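Local coordinates for galectin (PDB 6E20), which binds beta-galactoside sugars as a galectin-1-type lectin and probably acts in innate immunity in zebrafish, including recognition of a viral envelope glycoprotein, at residues 28-33 against 77-82; 40-45 against 115-120; 62-67 against 110-115; 95-98 against 104-107. All coordinates share one frame; numbering follows the deposited sequence.

Interaction 1: 28-33 against 77-82; sequences TNFAIN and FPFIQD
Phe-30 and Phe-79 meet in a T-shaped (edge-to-face) aromatic pair, the contact between strand 30-34 and the 77-82 loop. The loop reaches this pair in steps. Phe-77 comes first. One face of its ring takes CD2 of Phe-79, offset toward the rim, and the ring also makes an edge-to-face pair with Phe-49. Pro-78 is the centre of an inverse gamma turn, closed by a weak hydrogen bond from Phe-79 N to Phe-77 O (3.2 Å). This turn swings the chain round so that Phe-79 points at the strand.

Phe-79 then offers a ring face to Phe-30. The touching atom is CZ of Phe-30, which comes over the rim of that face at 4.1 Å from CD1 of Phe-79. CE1 of Phe-79 is almost as near the same CZ, at 4.2 Å. The ring centroids of Phe-30 and Phe-79 are 5.6 Å apart and the planes stand at 88°. Phe-30 has its CG between the backbone N and the carbonyl carbon (chi1 65°), which carries the ring end toward the loop.

Phe-85 lies nearly parallel to Phe-30 and edge-to-face with Phe-79, and Pro-47 touches Phe-30 and Phe-79. Further on, OD1 of Asp-82 forms a salt bridge with Arg-127. The contact is purely apolar and buried. It is an aromatic cluster at one end of the galectin beta-sandwich, where the loop before strand 85-91 closes over a strand of the sugar-binding sheet.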
loop_
_atom_site.group_PDB
_atom_site.type_symbol
_atom_site.label_atom_id
_atom_site.label_comp_id
_atom_site.label_asym_id
_atom_site.label_seq_id
_atom_site.Cartn_x
_atom_site.Cartn_y
_atom_site.Cartn_z
ATOM N N THR B 28 -16.194 -14.364 -5.917
ATOM C CA THR B 28 -16.131 -15.395 -6.977
ATOM C C THR B 28 -14.670 -15.546 -7.376
ATOM O O THR B 28 -14.283 -16.614 -7.838
ATOM C CB THR B 28 -17.013 -15.056 -8.195
ATOM O OG1 THR B 28 -16.461 -13.922 -8.872
ATOM C CG2 THR B 28 -18.449 -14.788 -7.810
ATOM N N ASN B 29 -13.912 -14.471 -7.254
ATOM C CA ASN B 29 -12.501 -14.412 -7.690
ATOM C C ASN B 29 -11.925 -13.053 -7.294
ATOM O O ASN B 29 -12.725 -12.108 -6.968
ATOM C CB ASN B 29 -12.380 -14.681 -9.198
ATOM C CG ASN B 29 -12.728 -13.497 -10.070
ATOM O OD1 ASN B 29 -13.876 -13.026 -10.064
ATOM N ND2 ASN B 29 -11.727 -12.982 -10.774
ATOM N N PHE B 30 -10.601 -12.923 -7.392
ATOM C CA PHE B 30 -9.889 -11.635 -7.200
ATOM C C PHE B 30 -8.552 -11.735 -7.897
ATOM O O PHE B 30 -8.175 -12.860 -8.233
ATOM C CB PHE B 30 -9.738 -11.264 -5.720
ATOM C CG PHE B 30 -8.879 -12.177 -4.886
ATOM C CD1 PHE B 30 -9.432 -13.250 -4.202
ATOM C CD2 PHE B 30 -7.516 -11.940 -4.737
ATOM C CE1 PHE B 30 -8.642 -14.080 -3.414
ATOM C CE2 PHE B 30 -6.718 -12.775 -3.963
ATOM C CZ PHE B 30 -7.288 -13.830 -3.282
ATOM N N ALA B 31 -7.888 -10.610 -8.131
ATOM C CA ALA B 31 -6.614 -10.597 -8.883
ATOM C C ALA B 31 -5.677 -9.544 -8.307
ATOM O O ALA B 31 -6.141 -8.443 -7.931
ATOM C CB ALA B 31 -6.852 -10.385 -10.363
ATOM N N ILE B 32 -4.405 -9.932 -8.266
ATOM C CA ILE B 32 -3.203 -9.104 -8.006
ATOM C C ILE B 32 -2.542 -8.898 -9.358
ATOM O O ILE B 32 -2.262 -9.899 -10.046
ATOM C CB ILE B 32 -2.240 -9.797 -7.022
ATOM C CG1 ILE B 32 -2.912 -10.114 -5.678
ATOM C CG2 ILE B 32 -1.004 -8.950 -6.854
ATOM C CD1 ILE B 32 -2.564 -11.478 -5.127
ATOM N N ASN B 33 -2.377 -7.640 -9.730
ATOM C CA ASN B 33 -1.769 -7.211 -11.010
ATOM C C ASN B 33 -0.499 -6.465 -10.645
ATOM O O ASN B 33 -0.615 -5.433 -9.956
ATOM C CB ASN B 33 -2.758 -6.365 -11.814
ATOM C CG ASN B 33 -3.988 -7.154 -12.203
ATOM O OD1 ASN B 33 -5.105 -6.922 -11.712
ATOM N ND2 ASN B 33 -3.793 -8.106 -13.083
ATOM N N PHE B 77 -5.255 -24.263 -3.667
ATOM C CA PHE B 77 -6.220 -23.161 -3.420
ATOM C C PHE B 77 -6.491 -23.002 -1.932
ATOM O O PHE B 77 -7.569 -23.352 -1.466
ATOM C CB PHE B 77 -7.543 -23.390 -4.149
ATOM C CG PHE B 77 -8.355 -22.140 -4.376
ATOM C CD1 PHE B 77 -8.045 -21.264 -5.415
ATOM C CD2 PHE B 77 -9.475 -21.868 -3.598
ATOM C CE1 PHE B 77 -8.810 -20.123 -5.627
ATOM C CE2 PHE B 77 -10.228 -20.722 -3.811
ATOM C CZ PHE B 77 -9.903 -19.856 -4.830
ATOM N N PRO B 78 -5.561 -22.410 -1.156
ATOM C CA PRO B 78 -5.771 -22.213 0.274
ATOM C C PRO B 78 -6.361 -20.824 0.538
ATOM O O PRO B 78 -5.813 -20.114 1.363
ATOM C CB PRO B 78 -4.336 -22.335 0.812
ATOM C CG PRO B 78 -3.521 -21.644 -0.272
ATOM C CD PRO B 78 -4.231 -21.945 -1.580
ATOM N N PHE B 79 -7.389 -20.433 -0.218
ATOM C CA PHE B 79 -8.177 -19.208 0.052
ATOM C C PHE B 79 -9.580 -19.610 0.459
ATOM O O PHE B 79 -10.102 -20.615 -0.054
ATOM C CB PHE B 79 -8.235 -18.273 -1.156
ATOM C CG PHE B 79 -6.859 -17.904 -1.637
ATOM C CD1 PHE B 79 -6.109 -16.956 -0.955
ATOM C CD2 PHE B 79 -6.304 -18.520 -2.751
ATOM C CE1 PHE B 79 -4.835 -16.615 -1.385
ATOM C CE2 PHE B 79 -5.025 -18.184 -3.172
ATOM C CZ PHE B 79 -4.294 -17.241 -2.480
ATOM N N ILE B 80 -10.190 -18.795 1.316
ATOM C CA ILE B 80 -11.600 -18.984 1.734
ATOM C C ILE B 80 -12.262 -17.628 1.801
ATOM O O ILE B 80 -11.639 -16.691 2.364
ATOM C CB ILE B 80 -11.708 -19.694 3.095
ATOM C CG1 ILE B 80 -11.016 -21.060 3.104
ATOM C CG2 ILE B 80 -13.163 -19.808 3.499
ATOM C CD1 ILE B 80 -10.572 -21.499 4.477
ATOM N N GLN B 81 -13.512 -17.577 1.329
ATOM C CA GLN B 81 -14.393 -16.386 1.450
ATOM C C GLN B 81 -14.345 -15.929 2.917
ATOM O O GLN B 81 -14.482 -16.792 3.842
ATOM C CB GLN B 81 -15.818 -16.680 0.957
ATOM C CG GLN B 81 -15.949 -16.969 -0.543
ATOM C CD GLN B 81 -15.821 -18.426 -0.951
ATOM O OE1 GLN B 81 -15.082 -19.215 -0.349
ATOM N NE2 GLN B 81 -16.537 -18.805 -2.003
ATOM N N ASP B 82 -14.096 -14.635 3.113
ATOM C CA ASP B 82 -14.088 -13.912 4.414
ATOM C C ASP B 82 -12.966 -14.394 5.349
ATOM O O ASP B 82 -13.066 -14.114 6.545
ATOM C CB ASP B 82 -15.419 -14.055 5.159
ATOM C CG ASP B 82 -15.663 -12.923 6.150
ATOM O OD1 ASP B 82 -15.082 -11.854 5.981
ATOM O OD2 ASP B 82 -16.436 -13.116 7.080
#

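Interaction 2: 40-45 against 115-120; sequences DIALHM and EKYKYM. With GAL (beta-D-galactopyranose), chain D.
Ala-42 and Ile-41 each place a methyl group against a tyrosine of strand 116-124. CB of Ala-42 lies 3.4 Å from CZ of Tyr-117 and almost as close to its OH. CD1 of Ile-41 reaches CE2 of Tyr-119 at 3.5 Å. Both methyls come to their rings at a slant. Ile-41 CG1 lies beside the backbone N (chi1 -54°), and a second bend at chi2 brings CD1 to the ring. No hydrogen bond links the two segments.

The next shell explains the spacing. Strand 30-34 runs between these two strands in the sheet, so the side chains meet across it. Tyr-117 packs on Ile-34 and Ile-41 on Asn-33. Ala-42 and Leu-43 both face Ile-34, which makes a classic beta bulge and turns the chain at this point. Phe-96 of the other sheet touches Ala-42, Leu-43 and Tyr-117, whose hydroxyl is directed to the side chain of Asn-110.

Beyond the bulge, His-44 serves the ligand. Its NE2 is hydrogen-bonded to O4 of galactose at 2.9 Å, with the oxygen near the ring plane, at the edge. Trp-68, whose ring meets that of His-44, lines the same pocket, and Glu-71, Asn-61 and Arg-48 also bind the sugar. This is the galactose site of a galectin carbohydrate-recognition domain, with a bulged strand that packs inward near the bulge and presents its histidine to the sugar.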
loop_
_atom_site.group_PDB
_atom_site.type_symbol
_atom_site.label_atom_id
_atom_site.label_comp_id
_atom_site.label_asym_id
_atom_site.label_seq_id
_atom_site.Cartn_x
_atom_site.Cartn_y
_atom_site.Cartn_z
ATOM N N ASP B 40 0.040 -2.954 -19.271
ATOM C CA ASP B 40 1.318 -3.705 -19.251
ATOM C C ASP B 40 1.449 -4.364 -17.879
ATOM O O ASP B 40 1.999 -3.740 -16.983
ATOM C CB ASP B 40 2.495 -2.798 -19.645
ATOM C CG ASP B 40 3.812 -3.516 -19.906
ATOM O OD1 ASP B 40 3.829 -4.753 -19.838
ATOM O OD2 ASP B 40 4.830 -2.823 -20.178
ATOM N N ILE B 41 0.944 -5.585 -17.744
ATOM C CA ILE B 41 0.927 -6.351 -16.464
ATOM C C ILE B 41 1.838 -7.563 -16.638
ATOM O O ILE B 41 1.497 -8.419 -17.437
ATOM C CB ILE B 41 -0.503 -6.780 -16.079
ATOM C CG1 ILE B 41 -1.461 -5.599 -16.033
ATOM C CG2 ILE B 41 -0.505 -7.552 -14.757
ATOM C CD1 ILE B 41 -1.044 -4.532 -15.062
ATOM N N ALA B 42 2.901 -7.643 -15.845
ATOM C CA ALA B 42 3.920 -8.715 -15.856
ATOM C C ALA B 42 3.404 -9.975 -15.159
ATOM O O ALA B 42 3.729 -11.094 -15.617
ATOM C CB ALA B 42 5.166 -8.206 -15.179
ATOM N N LEU B 43 2.700 -9.788 -14.037
ATOM C CA LEU B 43 2.002 -10.865 -13.287
ATOM C C LEU B 43 0.546 -10.460 -12.987
ATOM O O LEU B 43 0.312 -9.521 -12.190
ATOM C CB LEU B 43 2.729 -11.165 -11.979
ATOM C CG LEU B 43 1.994 -12.144 -11.064
ATOM C CD1 LEU B 43 1.802 -13.490 -11.740
ATOM C CD2 LEU B 43 2.717 -12.326 -9.740
ATOM N N HIS B 44 -0.377 -11.231 -13.541
ATOM C CA HIS B 44 -1.809 -11.272 -13.187
ATOM C C HIS B 44 -2.039 -12.565 -12.405
ATOM O O HIS B 44 -1.929 -13.635 -13.000
ATOM C CB HIS B 44 -2.660 -11.187 -14.446
ATOM C CG HIS B 44 -4.107 -11.477 -14.241
ATOM N ND1 HIS B 44 -4.976 -10.507 -13.819
ATOM C CD2 HIS B 44 -4.843 -12.596 -14.458
ATOM C CE1 HIS B 44 -6.209 -11.002 -13.788
ATOM N NE2 HIS B 44 -6.158 -12.310 -14.153
ATOM N N MET B 45 -2.310 -12.471 -11.112
ATOM C CA MET B 45 -2.532 -13.691 -10.291
ATOM C C MET B 45 -3.981 -13.669 -9.821
ATOM O O MET B 45 -4.338 -12.728 -9.094
ATOM C CB MET B 45 -1.592 -13.752 -9.093
ATOM C CG MET B 45 -1.837 -14.980 -8.250
ATOM S SD MET B 45 -0.994 -14.844 -6.695
ATOM C CE MET B 45 -1.859 -16.110 -5.760
ATOM N N GLU B 115 13.217 -5.460 -14.090
ATOM C CA GLU B 115 13.742 -5.643 -12.713
ATOM C C GLU B 115 13.028 -4.706 -11.729
ATOM O O GLU B 115 13.323 -4.811 -10.529
ATOM C CB GLU B 115 15.253 -5.396 -12.696
ATOM C CG GLU B 115 16.031 -6.547 -13.320
ATOM C CD GLU B 115 17.489 -6.255 -13.619
ATOM O OE1 GLU B 115 18.263 -6.161 -12.656
ATOM O OE2 GLU B 115 17.831 -6.101 -14.815
ATOM N N LYS B 116 12.114 -3.851 -12.199
ATOM C CA LYS B 116 11.357 -2.927 -11.317
ATOM C C LYS B 116 9.954 -2.683 -11.869
ATOM O O LYS B 116 9.843 -2.354 -13.040
ATOM C CB LYS B 116 12.112 -1.603 -11.193
ATOM C CG LYS B 116 11.605 -0.658 -10.112
ATOM C CD LYS B 116 12.514 0.541 -9.911
ATOM C CE LYS B 116 12.512 1.494 -11.093
ATOM N NZ LYS B 116 13.623 2.467 -10.998
ATOM N N TYR B 117 8.944 -2.782 -10.999
ATOM C CA TYR B 117 7.506 -2.560 -11.300
ATOM C C TYR B 117 6.928 -1.550 -10.296
ATOM O O TYR B 117 7.085 -1.750 -9.093
ATOM C CB TYR B 117 6.791 -3.914 -11.273
ATOM C CG TYR B 117 7.242 -4.837 -12.377
ATOM C CD1 TYR B 117 7.044 -4.476 -13.695
ATOM C CD2 TYR B 117 7.885 -6.038 -12.117
ATOM C CE1 TYR B 117 7.441 -5.290 -14.735
ATOM C CE2 TYR B 117 8.283 -6.879 -13.151
ATOM C CZ TYR B 117 8.068 -6.496 -14.467
ATOM O OH TYR B 117 8.473 -7.262 -15.525
ATOM N N LYS B 118 6.291 -0.487 -10.793
ATOM C CA LYS B 118 5.783 0.650 -9.978
ATOM C C LYS B 118 4.250 0.760 -10.107
ATOM O O LYS B 118 3.673 1.760 -9.590
ATOM C CB LYS B 118 6.539 1.914 -10.389
ATOM C CG LYS B 118 8.017 1.871 -10.012
ATOM C CD LYS B 118 8.881 2.943 -10.651
ATOM C CE LYS B 118 8.267 4.323 -10.620
ATOM N NZ LYS B 118 9.239 5.347 -11.076
ATOM N N TYR B 119 3.609 -0.255 -10.688
ATOM C CA TYR B 119 2.133 -0.343 -10.822
ATOM C C TYR B 119 1.616 -1.608 -10.120
ATOM O O TYR B 119 2.044 -2.721 -10.451
ATOM C CB TYR B 119 1.766 -0.256 -12.305
ATOM C CG TYR B 119 0.294 -0.399 -12.561
ATOM C CD1 TYR B 119 -0.564 0.683 -12.538
ATOM C CD2 TYR B 119 -0.241 -1.650 -12.766
ATOM C CE1 TYR B 119 -1.924 0.521 -12.750
ATOM C CE2 TYR B 119 -1.592 -1.826 -12.987
ATOM C CZ TYR B 119 -2.437 -0.739 -12.977
ATOM O OH TYR B 119 -3.761 -0.978 -13.206
ATOM N N MET B 120 0.732 -1.458 -9.131
ATOM C CA MET B 120 0.043 -2.610 -8.478
ATOM C C MET B 120 -1.460 -2.315 -8.430
ATOM O O MET B 120 -1.874 -1.214 -8.025
ATOM C CB MET B 120 0.552 -2.903 -7.063
ATOM C CG MET B 120 1.965 -3.420 -7.025
ATOM S SD MET B 120 2.456 -3.941 -5.357
ATOM C CE MET B 120 2.864 -2.373 -4.592
HETATM C C1 GAL D . -9.625 -14.446 -18.645
HETATM C C2 GAL D . -10.314 -13.526 -17.669
HETATM C C3 GAL D . -9.416 -12.335 -17.356
HETATM C C4 GAL D . -8.046 -12.833 -16.890
HETATM C C5 GAL D . -7.464 -13.772 -17.968
HETATM C C6 GAL D . -6.101 -14.399 -17.585
HETATM O O2 GAL D . -11.517 -13.089 -18.305
HETATM O O3 GAL D . -10.007 -11.542 -16.356
HETATM O O4 GAL D . -8.278 -13.508 -15.653
HETATM O O5 GAL D . -8.365 -14.855 -18.194
HETATM O O6 GAL D . -5.712 -15.416 -18.528
#

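Interaction 3: 62-67 against 110-115; sequences SFQSGS and NRQGSE
Ser-62 holds its OG between the backbone N and the carbonyl carbon (chi1 57°), and this turns the hydroxyl toward Arg-111. The arginine comes to meet it. Its chain runs extended from CG to NE and carries the guanidinium alongside the end of strand 58-64. NH1 of Arg-111 donates to OG of Ser-62 at 3.0 Å, with an N-H...O angle of 160°. The oxygen sits at the edge of the guanidinium, in its plane. CD of Arg-111 is also near this OG, at 3.4 Å.

More bonds fix the guanidinium. NH1 has a second partner in OD1 of Asn-61, and NH2 is bonded to the backbone O of Glu-70. With partners on both terminal nitrogens the group has little freedom to rotate.

A second, more exposed meeting joins Gln-64 and Gln-112. The extended Gln-64 and the bent Gln-112 cross at about a right angle, and their amide planes are 77° apart.

Both segments turn here. Gln-64 to Ser-67 form a type I' beta turn, closed by Ser-67 N to Gln-64 O at 3.2 Å, with Gln-64 N bonded back to Ser-67 O. Asn-110 to Gly-113 form a type I turn. Asn-61 donates to the bound galactose, whose nearest approach to the Arg-111 side chain is about 8 Å. Arg-111 is therefore a second-shell residue, joining a turn of the chain to a sugar-binding asparagine of the galectin carbohydrate site.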
loop_
_atom_site.group_PDB
_atom_site.type_symbol
_atom_site.label_atom_id
_atom_site.label_comp_id
_atom_site.label_asym_id
_atom_site.label_seq_id
_atom_site.Cartn_x
_atom_site.Cartn_y
_atom_site.Cartn_z
ATOM N N SER B 62 0.012 -13.008 -18.115
ATOM C CA SER B 62 0.570 -11.662 -18.323
ATOM C C SER B 62 -0.300 -10.994 -19.380
ATOM O O SER B 62 -0.895 -11.721 -20.160
ATOM C CB SER B 62 2.008 -11.712 -18.710
ATOM O OG SER B 62 2.152 -12.490 -19.858
ATOM N N PHE B 63 -0.404 -9.671 -19.334
ATOM C CA PHE B 63 -1.273 -8.866 -20.233
ATOM C C PHE B 63 -0.411 -7.766 -20.831
ATOM O O PHE B 63 0.209 -7.009 -20.073
ATOM C CB PHE B 63 -2.468 -8.295 -19.462
ATOM C CG PHE B 63 -3.409 -7.485 -20.323
ATOM C CD1 PHE B 63 -4.357 -8.109 -21.116
ATOM C CD2 PHE B 63 -3.317 -6.106 -20.366
ATOM C CE1 PHE B 63 -5.192 -7.370 -21.944
ATOM C CE2 PHE B 63 -4.171 -5.358 -21.165
ATOM C CZ PHE B 63 -5.101 -5.995 -21.961
ATOM N N GLN B 64 -0.361 -7.685 -22.157
ATOM C CA GLN B 64 0.369 -6.597 -22.846
ATOM C C GLN B 64 -0.313 -6.260 -24.164
ATOM O O GLN B 64 -0.536 -7.190 -24.954
ATOM C CB GLN B 64 1.809 -7.023 -23.110
ATOM C CG GLN B 64 2.743 -5.848 -23.270
ATOM C CD GLN B 64 4.145 -6.350 -23.477
ATOM O OE1 GLN B 64 4.357 -7.338 -24.167
ATOM N NE2 GLN B 64 5.108 -5.658 -22.896
ATOM N N SER B 65 -0.559 -4.974 -24.415
ATOM C CA SER B 65 -0.962 -4.465 -25.753
ATOM C C SER B 65 -2.305 -5.090 -26.139
ATOM O O SER B 65 -2.396 -5.652 -27.239
ATOM C CB SER B 65 0.121 -4.765 -26.778
ATOM O OG SER B 65 1.252 -3.927 -26.583
ATOM N N GLY B 66 -3.257 -5.103 -25.202
ATOM C CA GLY B 66 -4.629 -5.616 -25.403
ATOM C C GLY B 66 -4.776 -7.130 -25.239
ATOM O O GLY B 66 -5.932 -7.604 -25.292
ATOM N N SER B 67 -3.691 -7.883 -25.024
ATOM C CA SER B 67 -3.686 -9.358 -25.216
ATOM C C SER B 67 -3.255 -10.114 -23.948
ATOM O O SER B 67 -2.234 -9.740 -23.340
ATOM C CB SER B 67 -2.805 -9.718 -26.390
ATOM O OG SER B 67 -3.409 -9.291 -27.608
ATOM N N ASN B 110 8.641 -14.246 -15.451
ATOM C CA ASN B 110 8.710 -12.788 -15.677
ATOM C C ASN B 110 8.962 -12.524 -17.161
ATOM O O ASN B 110 10.080 -12.067 -17.498
ATOM C CB ASN B 110 9.767 -12.162 -14.770
ATOM C CG ASN B 110 9.776 -10.652 -14.804
ATOM O OD1 ASN B 110 10.745 -10.048 -14.345
ATOM N ND2 ASN B 110 8.745 -10.035 -15.362
ATOM N N ARG B 111 7.938 -12.722 -17.994
ATOM C CA ARG B 111 8.017 -12.568 -19.479
ATOM C C ARG B 111 8.331 -11.115 -19.844
ATOM O O ARG B 111 9.094 -10.921 -20.813
ATOM C CB ARG B 111 6.723 -12.977 -20.176
ATOM C CG ARG B 111 6.310 -14.411 -19.886
ATOM C CD ARG B 111 4.827 -14.564 -20.115
ATOM N NE ARG B 111 4.383 -15.944 -20.089
ATOM C CZ ARG B 111 3.122 -16.333 -19.939
ATOM N NH1 ARG B 111 2.162 -15.442 -19.760
ATOM N NH2 ARG B 111 2.829 -17.620 -19.927
ATOM N N GLN B 112 7.784 -10.139 -19.112
ATOM C CA GLN B 112 8.043 -8.696 -19.378
ATOM C C GLN B 112 9.536 -8.412 -19.168
ATOM O O GLN B 112 10.039 -7.530 -19.825
ATOM C CB GLN B 112 7.103 -7.803 -18.563
ATOM C CG GLN B 112 7.329 -6.291 -18.722
ATOM C CD GLN B 112 6.922 -5.700 -20.055
ATOM O OE1 GLN B 112 7.168 -4.525 -20.347
ATOM N NE2 GLN B 112 6.267 -6.500 -20.874
ATOM N N GLY B 113 10.207 -9.117 -18.265
ATOM C CA GLY B 113 11.678 -9.092 -18.135
ATOM C C GLY B 113 12.208 -7.960 -17.270
ATOM O O GLY B 113 13.433 -7.971 -17.009
ATOM N N SER B 114 11.371 -7.008 -16.830
ATOM C CA SER B 114 11.868 -5.814 -16.093
ATOM C C SER B 114 12.317 -6.246 -14.693
ATOM O O SER B 114 11.883 -7.324 -14.225
ATOM C CB SER B 114 10.882 -4.683 -16.058
ATOM O OG SER B 114 10.279 -4.492 -17.329
ATOM N N GLU B 115 13.217 -5.460 -14.090
ATOM C CA GLU B 115 13.742 -5.643 -12.713
ATOM C C GLU B 115 13.028 -4.706 -11.729
ATOM O O GLU B 115 13.323 -4.811 -10.529
ATOM C CB GLU B 115 15.253 -5.396 -12.696
ATOM C CG GLU B 115 16.031 -6.547 -13.320
ATOM C CD GLU B 115 17.489 -6.255 -13.619
ATOM O OE1 GLU B 115 18.263 -6.161 -12.656
ATOM O OE2 GLU B 115 17.831 -6.101 -14.815
#

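Interaction 4: 95-98 against 104-107; sequences EFLV and SEIH
Val-98 and Ile-106 form an antiparallel hydrogen-bonded pair. Val-98 N donates to Ile-106 O at 2.9 Å, and Ile-106 N donates back to Val-98 O at 2.8 Å. The O of Val-98 also receives a CA-H...O contact from CA of Glu-105, at 3.1 Å.

On the face of Val-98 and Ile-106 the side chains are buried. Their CB atoms are 4.0 Å apart. Val-98 packs further on Met-45 and Ile-87, and Ile-106 on Leu-100.

The face of Leu-97 and His-107, a non-hydrogen-bonded pair, is more exposed. With chi1 at -169° the Leu-97 side chain swings away from its own N, and the branch CD2 lies over one face of the His-107 ring. This CH-pi contact measures 3.3 Å from CD2 of Leu-97 to the centroid of the His-107 ring, 19° off the ring normal. The other branch, CD1, rests on the Glu-105 side chain, 3.9 Å from its CG.

The chemistry therefore differs by face. Backbone bonds hold the hairpin of strands 95-99 and 105-109, aliphatic groups turn to the sandwich interior, and leucine, histidine and glutamate side chains cover one another on the outer face.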
loop_
_atom_site.group_PDB
_atom_site.type_symbol
_atom_site.label_atom_id
_atom_site.label_comp_id
_atom_site.label_asym_id
_atom_site.label_seq_id
_atom_site.Cartn_x
_atom_site.Cartn_y
_atom_site.Cartn_z
ATOM N N GLU B 95 11.719 -15.053 -13.055
ATOM C CA GLU B 95 10.345 -15.486 -12.647
ATOM C C GLU B 95 9.883 -14.858 -11.333
ATOM O O GLU B 95 10.707 -14.330 -10.561
ATOM C CB GLU B 95 10.214 -17.014 -12.644
ATOM C CG GLU B 95 10.958 -17.696 -11.530
ATOM C CD GLU B 95 10.781 -19.202 -11.381
ATOM O OE1 GLU B 95 11.201 -19.670 -10.347
ATOM O OE2 GLU B 95 10.302 -19.919 -12.306
ATOM N N PHE B 96 8.562 -14.878 -11.133
ATOM C CA PHE B 96 7.915 -14.571 -9.843
ATOM C C PHE B 96 7.803 -15.859 -9.040
ATOM O O PHE B 96 7.411 -16.903 -9.598
ATOM C CB PHE B 96 6.522 -13.981 -10.037
ATOM C CG PHE B 96 6.552 -12.684 -10.779
ATOM C CD1 PHE B 96 6.514 -12.667 -12.171
ATOM C CD2 PHE B 96 6.668 -11.488 -10.089
ATOM C CE1 PHE B 96 6.529 -11.468 -12.857
ATOM C CE2 PHE B 96 6.659 -10.288 -10.781
ATOM C CZ PHE B 96 6.599 -10.285 -12.161
ATOM N N LEU B 97 8.098 -15.772 -7.755
ATOM C CA LEU B 97 7.885 -16.903 -6.815
ATOM C C LEU B 97 6.838 -16.460 -5.805
ATOM O O LEU B 97 7.164 -15.666 -4.942
ATOM C CB LEU B 97 9.204 -17.288 -6.134
ATOM C CG LEU B 97 9.187 -18.604 -5.350
ATOM C CD1 LEU B 97 8.279 -18.528 -4.131
ATOM C CD2 LEU B 97 8.771 -19.763 -6.238
ATOM N N VAL B 98 5.637 -16.999 -5.929
ATOM C CA VAL B 98 4.510 -16.734 -5.002
ATOM C C VAL B 98 4.528 -17.799 -3.921
ATOM O O VAL B 98 4.414 -18.983 -4.267
ATOM C CB VAL B 98 3.164 -16.737 -5.736
ATOM C CG1 VAL B 98 2.021 -16.378 -4.800
ATOM C CG2 VAL B 98 3.217 -15.824 -6.942
ATOM N N SER B 104 2.900 -23.411 0.340
ATOM C CA SER B 104 3.070 -23.914 -1.046
ATOM C C SER B 104 3.490 -22.757 -1.962
ATOM O O SER B 104 3.374 -21.592 -1.532
ATOM C CB SER B 104 1.824 -24.562 -1.527
ATOM O OG SER B 104 0.767 -23.621 -1.520
ATOM N N GLU B 105 3.983 -23.064 -3.163
ATOM C CA GLU B 105 4.613 -22.065 -4.077
ATOM C C GLU B 105 4.043 -22.165 -5.486
ATOM O O GLU B 105 3.687 -23.286 -5.904
ATOM C CB GLU B 105 6.120 -22.279 -4.216
ATOM C CG GLU B 105 6.882 -21.935 -2.969
ATOM C CD GLU B 105 8.362 -22.245 -3.051
ATOM O OE1 GLU B 105 8.823 -22.764 -4.105
ATOM O OE2 GLU B 105 9.046 -21.931 -2.086
ATOM N N ILE B 106 4.048 -21.040 -6.202
ATOM C CA ILE B 106 3.717 -20.929 -7.648
ATOM C C ILE B 106 4.924 -20.279 -8.312
ATOM O O ILE B 106 5.393 -19.251 -7.783
ATOM C CB ILE B 106 2.456 -20.073 -7.889
ATOM C CG1 ILE B 106 1.242 -20.619 -7.149
ATOM C CG2 ILE B 106 2.179 -19.922 -9.382
ATOM C CD1 ILE B 106 0.029 -19.705 -7.191
ATOM N N HIS B 107 5.384 -20.837 -9.431
ATOM C CA HIS B 107 6.478 -20.282 -10.260
ATOM C C HIS B 107 5.806 -19.747 -11.511
ATOM O O HIS B 107 5.119 -20.525 -12.146
ATOM C CB HIS B 107 7.518 -21.362 -10.593
ATOM C CG HIS B 107 8.277 -21.848 -9.406
ATOM N ND1 HIS B 107 7.694 -22.621 -8.410
ATOM C CD2 HIS B 107 9.563 -21.660 -9.034
ATOM C CE1 HIS B 107 8.592 -22.880 -7.474
ATOM N NE2 HIS B 107 9.753 -22.293 -7.832
#

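Interactions 1 and 2 are buried and apolar across their segments, one built on paired rings and the other on methyls against tyrosines. Interaction 3 is a surface contact and polar. Interaction 4 is partly buried and the only one of the four joined by backbone hydrogen bonds. Interactions 1, 2 and 3 all reach the sugar-binding sheet, while interaction 4 belongs to the five-stranded sheet. Interactions 1 and 2 lie on the neighbouring strands 30-34 and 40-47. Interactions 2 and 4 meet between the two sheets. Interactions 2 and 3 adjoin through the Ile-41 to Phe-63 backbone bond and share Glu-115. Interactions 1 and 3 do not touch.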